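Local coordinates for sensor protein (Bacillus halodurans, PDB 3O5Y), which is probably a two-component sensor histidine kinase that autophosphorylates from ATP, represented here by its GAF sensory domain, at residues S64-R69 and V109-I114; L98-Y103 and A128-L133. All blocks are in the same frame, centred on the assembly; numbering follows the deposited sequence.

Interaction 1 of 2, residues S64-R69 and V109-I114; sequences SALDQR and VGVLSI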
loop_
_atom_site.group_PDB
_atom_site.type_symbol
_atom_site.label_atom_id
_atom_site.label_comp_id
_atom_site.label_asym_id
_atom_site.label_seq_id
_atom_site.Cartn_x
_atom_site.Cartn_y
_atom_site.Cartn_z
ATOM N N SER A 64 -3.231 11.050 -0.457
ATOM C CA SER A 64 -2.296 11.991 -1.026
ATOM C C SER A 64 -1.564 11.365 -2.224
ATOM O O SER A 64 -1.357 12.023 -3.243
ATOM C CB SER A 64 -1.333 12.457 0.058
ATOM O OG SER A 64 -0.429 13.393 -0.467
ATOM N N ALA A 65 -1.209 10.086 -2.106
ATOM C CA ALA A 65 -0.583 9.343 -3.191
ATOM C C ALA A 65 -1.542 9.182 -4.369
ATOM O O ALA A 65 -1.152 9.351 -5.517
ATOM C CB ALA A 65 -0.125 7.984 -2.699
ATOM N N LEU A 66 -2.796 8.864 -4.066
ATOM C CA LEU A 66 -3.826 8.746 -5.079
ATOM C C LEU A 66 -4.107 10.070 -5.774
ATOM O O LEU A 66 -4.237 10.095 -7.000
ATOM C CB LEU A 66 -5.122 8.192 -4.489
ATOM C CG LEU A 66 -5.286 6.694 -4.298
ATOM C CD1 LEU A 66 -6.567 6.432 -3.553
ATOM C CD2 LEU A 66 -5.292 5.951 -5.632
ATOM N N ASP A 67 -4.222 11.159 -5.008
ATOM C CA ASP A 67 -4.525 12.470 -5.601
ATOM C C ASP A 67 -3.377 12.959 -6.481
ATOM O O ASP A 67 -3.607 13.460 -7.578
ATOM C CB ASP A 67 -4.872 13.530 -4.535
ATOM C CG ASP A 67 -6.211 13.260 -3.823
ATOM O OD1 ASP A 67 -7.119 12.628 -4.415
ATOM O OD2 ASP A 67 -6.360 13.703 -2.649
ATOM N N GLN A 68 -2.148 12.802 -5.992
ATOM C CA GLN A 68 -0.936 13.265 -6.692
ATOM C C GLN A 68 -0.551 12.336 -7.845
ATOM O O GLN A 68 0.260 12.697 -8.693
ATOM C CB GLN A 68 0.265 13.336 -5.730
ATOM C CG GLN A 68 0.283 14.491 -4.727
ATOM C CD GLN A 68 1.490 14.411 -3.768
ATOM O OE1 GLN A 68 1.332 14.510 -2.545
ATOM N NE2 GLN A 68 2.694 14.220 -4.327
ATOM N N ARG A 69 -1.105 11.130 -7.849
ATOM C CA ARG A 69 -0.706 10.109 -8.813
ATOM C C ARG A 69 0.797 9.835 -8.756
ATOM O O ARG A 69 1.456 9.627 -9.780
ATOM C CB ARG A 69 -1.172 10.477 -10.230
ATOM C CG ARG A 69 -2.579 9.993 -10.537
ATOM C CD ARG A 69 -3.072 10.553 -11.860
ATOM N NE ARG A 69 -3.983 9.637 -12.544
ATOM C CZ ARG A 69 -5.279 9.492 -12.260
ATOM N NH1 ARG A 69 -6.013 8.625 -12.961
ATOM N NH2 ARG A 69 -5.847 10.205 -11.283
ATOM N N VAL A 109 -7.474 2.571 -8.704
ATOM C CA VAL A 109 -7.894 1.236 -8.335
ATOM C C VAL A 109 -7.696 1.009 -6.840
ATOM O O VAL A 109 -8.508 0.352 -6.190
ATOM C CB VAL A 109 -7.104 0.195 -9.177
ATOM C CG1 VAL A 109 -7.078 -1.176 -8.520
ATOM C CG2 VAL A 109 -7.688 0.101 -10.552
ATOM N N GLY A 110 -6.619 1.552 -6.285
ATOM C CA GLY A 110 -6.333 1.308 -4.873
ATOM C C GLY A 110 -4.980 1.821 -4.460
ATOM O O GLY A 110 -4.407 2.690 -5.120
ATOM N N VAL A 111 -4.474 1.294 -3.352
ATOM C CA VAL A 111 -3.190 1.711 -2.816
ATOM C C VAL A 111 -2.439 0.489 -2.324
ATOM O O VAL A 111 -3.044 -0.438 -1.764
ATOM C CB VAL A 111 -3.356 2.768 -1.679
ATOM C CG1 VAL A 111 -2.049 2.976 -0.882
ATOM C CG2 VAL A 111 -3.825 4.093 -2.255
ATOM N N LEU A 112 -1.127 0.466 -2.580
ATOM C CA LEU A 112 -0.234 -0.519 -1.960
ATOM C C LEU A 112 0.674 0.183 -0.952
ATOM O O LEU A 112 1.351 1.164 -1.283
ATOM C CB LEU A 112 0.592 -1.250 -3.012
ATOM C CG LEU A 112 1.405 -2.459 -2.541
ATOM C CD1 LEU A 112 0.462 -3.608 -2.237
ATOM C CD2 LEU A 112 2.377 -2.901 -3.605
ATOM N N SER A 113 0.691 -0.328 0.269
ATOM C CA SER A 113 1.433 0.271 1.359
ATOM C C SER A 113 2.494 -0.705 1.838
ATOM O O SER A 113 2.156 -1.790 2.321
ATOM C CB SER A 113 0.473 0.574 2.510
ATOM O OG SER A 113 1.133 1.301 3.514
ATOM N N ILE A 114 3.768 -0.354 1.699
ATOM C CA ILE A 114 4.824 -1.314 2.033
ATOM C C ILE A 114 5.677 -0.761 3.163
ATOM O O ILE A 114 6.239 0.341 3.051
ATOM C CB ILE A 114 5.707 -1.689 0.817
ATOM C CG1 ILE A 114 4.844 -2.056 -0.397
ATOM C CG2 ILE A 114 6.652 -2.847 1.168
ATOM C CD1 ILE A 114 5.624 -2.587 -1.547
#

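Interaction 2 of 2, residues L98-Y103 and A128-L133; sequences LVIPIY and AFLEQL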
loop_
_atom_site.group_PDB
_atom_site.type_symbol
_atom_site.label_atom_id
_atom_site.label_comp_id
_atom_site.label_asym_id
_atom_site.label_seq_id
_atom_site.Cartn_x
_atom_site.Cartn_y
_atom_site.Cartn_z
ATOM N N LEU A 98 6.278 2.980 2.259
ATOM C CA LEU A 98 6.248 3.289 0.833
ATOM C C LEU A 98 4.813 3.061 0.347
ATOM O O LEU A 98 4.241 2.003 0.556
ATOM C CB LEU A 98 7.212 2.386 0.068
ATOM C CG LEU A 98 7.271 2.613 -1.442
ATOM C CD1 LEU A 98 7.846 4.006 -1.723
ATOM C CD2 LEU A 98 8.074 1.533 -2.153
ATOM N N VAL A 99 4.233 4.078 -0.264
ATOM C CA VAL A 99 2.834 4.100 -0.609
ATOM C C VAL A 99 2.754 4.228 -2.137
ATOM O O VAL A 99 3.112 5.247 -2.725
ATOM C CB VAL A 99 2.103 5.285 0.116
ATOM C CG1 VAL A 99 0.619 5.245 -0.164
ATOM C CG2 VAL A 99 2.348 5.243 1.625
ATOM N N ILE A 100 2.332 3.159 -2.784
ATOM C CA ILE A 100 2.197 3.158 -4.213
ATOM C C ILE A 100 0.725 3.201 -4.569
ATOM O O ILE A 100 0.015 2.249 -4.273
ATOM C CB ILE A 100 2.798 1.860 -4.813
ATOM C CG1 ILE A 100 4.265 1.727 -4.389
ATOM C CG2 ILE A 100 2.610 1.853 -6.363
ATOM C CD1 ILE A 100 4.988 0.506 -4.965
ATOM N N PRO A 101 0.270 4.294 -5.204
ATOM C CA PRO A 101 -1.115 4.346 -5.673
ATOM C C PRO A 101 -1.276 3.394 -6.858
ATOM O O PRO A 101 -0.429 3.353 -7.740
ATOM C CB PRO A 101 -1.284 5.793 -6.130
ATOM C CG PRO A 101 0.106 6.206 -6.590
ATOM C CD PRO A 101 1.079 5.424 -5.712
ATOM N N ILE A 102 -2.341 2.608 -6.862
ATOM C CA ILE A 102 -2.556 1.664 -7.948
ATOM C C ILE A 102 -3.568 2.249 -8.914
ATOM O O ILE A 102 -4.715 2.467 -8.551
ATOM C CB ILE A 102 -3.056 0.340 -7.414
ATOM C CG1 ILE A 102 -2.054 -0.204 -6.396
ATOM C CG2 ILE A 102 -3.219 -0.642 -8.545
ATOM C CD1 ILE A 102 -2.732 -1.058 -5.364
ATOM N N TYR A 103 -3.137 2.551 -10.129
ATOM C CA TYR A 103 -4.085 2.994 -11.150
ATOM C C TYR A 103 -3.923 2.371 -12.517
ATOM O O TYR A 103 -2.825 2.025 -12.928
ATOM C CB TYR A 103 -4.220 4.527 -11.232
ATOM C CG TYR A 103 -2.985 5.345 -11.516
ATOM C CD1 TYR A 103 -2.914 6.153 -12.660
ATOM C CD2 TYR A 103 -1.922 5.393 -10.614
ATOM C CE1 TYR A 103 -1.773 6.969 -12.925
ATOM C CE2 TYR A 103 -0.777 6.191 -10.869
ATOM C CZ TYR A 103 -0.712 6.972 -12.024
ATOM O OH TYR A 103 0.403 7.750 -12.270
ATOM N N ALA A 128 11.676 0.647 -9.263
ATOM C CA ALA A 128 11.320 0.398 -10.677
ATOM C C ALA A 128 10.569 -0.916 -10.806
ATOM O O ALA A 128 9.523 -0.978 -11.468
ATOM C CB ALA A 128 12.545 0.385 -11.575
ATOM N N PHE A 129 11.075 -1.944 -10.129
ATOM C CA PHE A 129 10.438 -3.257 -10.161
ATOM C C PHE A 129 9.020 -3.211 -9.584
ATOM O O PHE A 129 8.100 -3.685 -10.206
ATOM C CB PHE A 129 11.304 -4.306 -9.452
ATOM C CG PHE A 129 10.654 -5.647 -9.357
ATOM C CD1 PHE A 129 10.078 -6.069 -8.159
ATOM C CD2 PHE A 129 10.608 -6.496 -10.477
ATOM C CE1 PHE A 129 9.467 -7.302 -8.066
ATOM C CE2 PHE A 129 9.994 -7.752 -10.409
ATOM C CZ PHE A 129 9.414 -8.162 -9.209
ATOM N N LEU A 130 8.847 -2.632 -8.405
ATOM C CA LEU A 130 7.516 -2.479 -7.803
ATOM C C LEU A 130 6.510 -1.730 -8.666
ATOM O O LEU A 130 5.341 -2.124 -8.726
ATOM C CB LEU A 130 7.606 -1.781 -6.445
ATOM C CG LEU A 130 8.148 -2.672 -5.333
ATOM C CD1 LEU A 130 8.423 -1.835 -4.111
ATOM C CD2 LEU A 130 7.190 -3.829 -5.008
ATOM N N GLU A 131 6.960 -0.653 -9.309
ATOM C CA GLU A 131 6.072 0.193 -10.112
ATOM C C GLU A 131 5.523 -0.586 -11.321
ATOM O O GLU A 131 4.332 -0.492 -11.651
ATOM C CB GLU A 131 6.783 1.484 -10.572
ATOM N N GLN A 132 6.397 -1.363 -11.951
ATOM C CA GLN A 132 6.027 -2.154 -13.102
ATOM C C GLN A 132 5.062 -3.252 -12.631
ATOM O O GLN A 132 3.990 -3.450 -13.222
ATOM C CB GLN A 132 7.290 -2.663 -13.823
ATOM C CG GLN A 132 7.255 -4.074 -14.406
ATOM C CD GLN A 132 7.737 -5.119 -13.408
ATOM O OE1 GLN A 132 8.768 -4.940 -12.757
ATOM N NE2 GLN A 132 6.992 -6.204 -13.276
ATOM N N LEU A 133 5.407 -3.894 -11.521
ATOM C CA LEU A 133 4.584 -4.955 -10.949
ATOM C C LEU A 133 3.191 -4.449 -10.539
ATOM O O LEU A 133 2.203 -5.114 -10.811
ATOM C CB LEU A 133 5.330 -5.581 -9.771
ATOM C CG LEU A 133 5.179 -7.009 -9.228
ATOM C CD1 LEU A 133 4.188 -7.019 -8.104
ATOM C CD2 LEU A 133 4.837 -8.073 -10.290
#

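Interaction 1 of 2, residues S64-R69 and V109-I114
Of residues 64-69, it is Leu66 that reaches strand 108-116, landing on Gly110 and Val111. Coming along the helix from Ser64, whose carbonyl O accepts a hydrogen bond from the backbone N of Gln68, the next residue is Ala65. Its methyl group is directed at the strand but stops short of it and packs instead on Val99 of the adjoining strand. Leu66 makes the contact itself. Its CG lies anti to its own carbonyl carbon (chi1 -82°), which directs the branched end of the side chain at the strand. There Leu66 CG sits 3.6 Å from Val111 CG2, and Leu66 CD1 touches that same methyl at 3.8 Å. The other branch turns to the backbone, with Leu66 CD2 3.4 Å from Gly110 O. Val111 can offer CG2 because its CG1 takes the position anti to the backbone N (chi1 167°). The two side chains meet at a slant.

This is a helix lying on one face of the antiparallel sheet of a GAF domain. The strand is irregular where Leu66 lands: a classic beta bulge sets Val109 and Gly110 together opposite Ile102 of the neighbouring strand. Beyond Leu66, Asp67, exposed to solvent, forms a salt bridge through OD1 with Arg108 NH1, tying helix and strand again just before the bulge. Arg69, with positive phi, takes the chain out of the helix.

Interaction 2 of 2, residues L98-Y103 and A128-L133
Leu130 meets both Leu98 and Ile100 of strand 96-103, and it does so from the middle of a regular turn of helix 124-142. The turn starts at Ala128, whose carbonyl O accepts a hydrogen bond from the backbone N of Gln132 at 3.2 Å; Phe129 O does the same for Leu133 N. Leu130, spanned by both bonds, points its side chain at the sheet. With chi1 at -75° the branch lies beside the backbone N and faces away from the carbonyl carbon, and two levels of the side chain are used: Leu130 CB rests 3.8 Å from Ile100 CD1, while farther out Leu130 CD1 comes to 3.9 Å from Leu98 CD2.

The helix belongs to the layer that packs on the opposite face of the GAF sheet from helix 61-68. Leu98 and Ile100, two residues apart on the strand, both face this layer, whereas Val99 between them turns to helix 61-68. Ile100 is stretched out along CG1 (chi2 -178°), which carries its terminal methyl up to the base of Leu130, and the two side chains cross at about a right angle. Leu98 meets the outer end of Leu130 at a more slanting angle and also packs on Leu127 and Trp122; Leu130 in turn lies against Ile114 and Trp122. Next along the helix, Glu131 has its side chain modelled no farther than CB. Thr134 OG1 is hydrogen-bonded to the carbonyl O atoms of both Leu130 and Glu131, a shared (bifurcated) interaction.

In the fold
Interactions 1 and 2 lie on the two faces of one sheet, their centres about 9 Å apart. Strands 96-103 and 108-116, consecutive in the chain and antiparallel neighbours, carry one contact each and pair by backbone hydrogen bonds, among them Ile114 N to Leu98 O and Ile100 N to Leu112 O, both at 2.7 Å. Each helix reaches both strands: Pro101 CG packs 3.6 Å from Ala65 O on the side of interaction 1, and Ile114, from the strand of interaction 1, meets Leu130 on the side of interaction 2. Helix 61-68 and helix 124-142 thus sandwich the same pair of strands, giving the layered build of this GAF domain.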